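Local coordinates for protein naphthalene dioxygenase large subunit (Rhodococcus sp., PDB 2B1X) that forms the large subunit of a Rieske-type non-haem iron oxygenase, carrying an Fe2S2 cluster in one domain and a separate iron ion in the catalytic domain, at residues L402-N407 with E413-D418. Sequence-based numbering, arbitrary orientation.
Sequences LEPDPN and EAYPLD
Tyr415 and Ala414, on the strand at one edge of the catalytic domain's antiparallel sheet as formed within this chain, receive the preceding loop, Leu402 to Asp405, in a contact that joins one backbone hydrogen bond to aromatic packing. It illustrates how the edge of a Bet v 1-like sheet can be bordered by irregular chain. Strand 413-415 pairs with strand 240-244 through the backbones of Glu413 and Tyr415, with His244 and His242 as partners. The intervening Ala414 carbonyl serves the loop: Asp405 N donates to Ala414 O at 2.8 Å, nearly straight at 174°, and Pro404 CA adds a CH contact to that oxygen at 3.4 Å.

The tyrosine ring is met from several directions. Leu402 CD1 sits over the centre of one face, 4.1 Å from the ring centroid, while Glu403 O approaches Tyr415 CD2 at the ring edge, 3.4 Å away. The proline ring of Pro404 lies alongside, Pro404 CD against Tyr415 CE2 at 3.9 Å. Within the strand, Tyr415 OH donates to Glu413 OE1 at 2.5 Å, from 35° out of the carboxylate plane, which holds the hydroxyl end in place. Leu402 CD2 also reaches Leu417 CD2, and Ala422 of helix 422-436 packs on both Leu402 and Tyr415.

The extended first torsion of Asp405 (chi1 -174°) carries its carboxylate alongside Pro416, with Asp405 OD2 3.8 Å from Pro416 CB. That oxygen also lies close to Glu241 OE2. The loop itself is folded by an Asx turn, in which Asp405 OD1 accepts from Asn407 N at 3.0 Å.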
loop_
_atom_site.group_PDB
_atom_site.type_symbol
_atom_site.label_atom_id
_atom_site.label_comp_id
_atom_site.label_asym_id
_atom_site.label_seq_id
_atom_site.Cartn_x
_atom_site.Cartn_y
_atom_site.Cartn_z
ATOM N N LEU A 402 6.508 -36.778 28.862
ATOM C CA LEU A 402 5.615 -36.016 29.764
ATOM C C LEU A 402 4.676 -36.909 30.562
ATOM O O LEU A 402 3.965 -37.761 29.983
ATOM C CB LEU A 402 4.754 -35.011 28.982
ATOM C CG LEU A 402 5.325 -33.693 28.433
ATOM C CD1 LEU A 402 4.197 -32.908 27.759
ATOM C CD2 LEU A 402 5.977 -32.866 29.526
ATOM N N GLU A 403 4.673 -36.717 31.879
ATOM C CA GLU A 403 3.657 -37.319 32.759
ATOM C C GLU A 403 3.036 -36.214 33.606
ATOM O O GLU A 403 3.770 -35.391 34.138
ATOM C CB GLU A 403 4.287 -38.363 33.684
ATOM C CG GLU A 403 5.043 -39.474 32.989
ATOM C CD GLU A 403 5.198 -40.686 33.869
ATOM O OE1 GLU A 403 6.123 -40.696 34.720
ATOM O OE2 GLU A 403 4.380 -41.624 33.726
ATOM N N PRO A 404 1.709 -36.184 33.732
ATOM C CA PRO A 404 1.044 -35.202 34.595
ATOM C C PRO A 404 1.624 -35.220 36.000
ATOM O O PRO A 404 2.030 -36.278 36.502
ATOM C CB PRO A 404 -0.406 -35.681 34.611
ATOM C CG PRO A 404 -0.579 -36.365 33.290
ATOM C CD PRO A 404 0.738 -37.087 33.087
ATOM N N ASP A 405 1.692 -34.046 36.607
ATOM C CA ASP A 405 2.186 -33.895 37.964
ATOM C C ASP A 405 1.074 -34.325 38.932
ATOM O O ASP A 405 0.007 -33.695 38.966
ATOM C CB ASP A 405 2.560 -32.424 38.165
ATOM C CG ASP A 405 3.227 -32.142 39.487
ATOM O OD1 ASP A 405 3.381 -33.058 40.348
ATOM O OD2 ASP A 405 3.636 -30.997 39.749
ATOM N N PRO A 406 1.310 -35.404 39.692
ATOM C CA PRO A 406 0.320 -35.903 40.665
ATOM C C PRO A 406 0.215 -35.018 41.919
ATOM O O PRO A 406 -0.791 -35.070 42.639
ATOM C CB PRO A 406 0.877 -37.284 41.052
ATOM C CG PRO A 406 2.350 -37.161 40.908
ATOM C CD PRO A 406 2.536 -36.230 39.688
ATOM N N ASN A 407 1.263 -34.233 42.173
ATOM C CA ASN A 407 1.353 -33.355 43.331
ATOM C C ASN A 407 0.886 -31.896 43.098
ATOM O O ASN A 407 0.901 -31.092 44.028
ATOM C CB ASN A 407 2.792 -33.390 43.862
ATOM C CG ASN A 407 3.250 -34.813 44.219
ATOM O OD1 ASN A 407 2.614 -35.498 45.038
ATOM N ND2 ASN A 407 4.337 -35.266 43.600
ATOM N N GLU A 413 -4.654 -29.537 33.507
ATOM C CA GLU A 413 -3.687 -30.597 33.247
ATOM C C GLU A 413 -2.288 -29.989 33.335
ATOM O O GLU A 413 -1.923 -29.127 32.515
ATOM C CB GLU A 413 -3.942 -31.229 31.870
ATOM C CG GLU A 413 -3.021 -32.400 31.517
ATOM C CD GLU A 413 -3.324 -33.008 30.137
ATOM O OE1 GLU A 413 -2.401 -33.095 29.286
ATOM O OE2 GLU A 413 -4.483 -33.414 29.900
ATOM N N ALA A 414 -1.522 -30.452 34.324
ATOM C CA ALA A 414 -0.294 -29.797 34.759
ATOM C C ALA A 414 0.943 -30.706 34.664
ATOM O O ALA A 414 0.905 -31.864 35.069
ATOM C CB ALA A 414 -0.461 -29.289 36.167
ATOM N N TYR A 415 2.049 -30.158 34.179
ATOM C CA TYR A 415 3.303 -30.900 34.061
ATOM C C TYR A 415 4.403 -30.212 34.885
ATOM O O TYR A 415 4.475 -28.977 34.877
ATOM C CB TYR A 415 3.691 -31.018 32.581
ATOM C CG TYR A 415 2.679 -31.799 31.754
ATOM C CD1 TYR A 415 1.711 -31.142 31.009
ATOM C CD2 TYR A 415 2.681 -33.201 31.770
ATOM C CE1 TYR A 415 0.780 -31.843 30.264
ATOM C CE2 TYR A 415 1.772 -33.909 31.064
ATOM C CZ TYR A 415 0.831 -33.227 30.286
ATOM O OH TYR A 415 -0.054 -33.961 29.591
ATOM N N PRO A 416 5.270 -30.991 35.571
ATOM C CA PRO A 416 6.216 -30.432 36.556
ATOM C C PRO A 416 7.493 -29.802 35.955
ATOM O O PRO A 416 8.592 -29.889 36.548
ATOM C CB PRO A 416 6.576 -31.658 37.438
ATOM C CG PRO A 416 6.503 -32.840 36.460
ATOM C CD PRO A 416 5.457 -32.446 35.400
ATOM N N LEU A 417 7.351 -29.176 34.795
ATOM C CA LEU A 417 8.395 -28.369 34.201
ATOM C C LEU A 417 7.693 -27.414 33.235
ATOM O O LEU A 417 6.527 -27.641 32.888
ATOM C CB LEU A 417 9.430 -29.260 33.493
ATOM C CG LEU A 417 9.066 -29.906 32.138
ATOM C CD1 LEU A 417 10.296 -30.501 31.446
ATOM C CD2 LEU A 417 7.995 -30.983 32.295
ATOM N N ASP A 418 8.390 -26.383 32.764
ATOM C CA ASP A 418 7.822 -25.468 31.764
ATOM C C ASP A 418 8.583 -25.471 30.416
ATOM O O ASP A 418 8.445 -24.550 29.609
ATOM C CB ASP A 418 7.655 -24.054 32.359
ATOM C CG ASP A 418 6.663 -23.184 31.574
ATOM O OD1 ASP A 418 5.776 -23.719 30.844
ATOM O OD2 ASP A 418 6.735 -21.930 31.583
#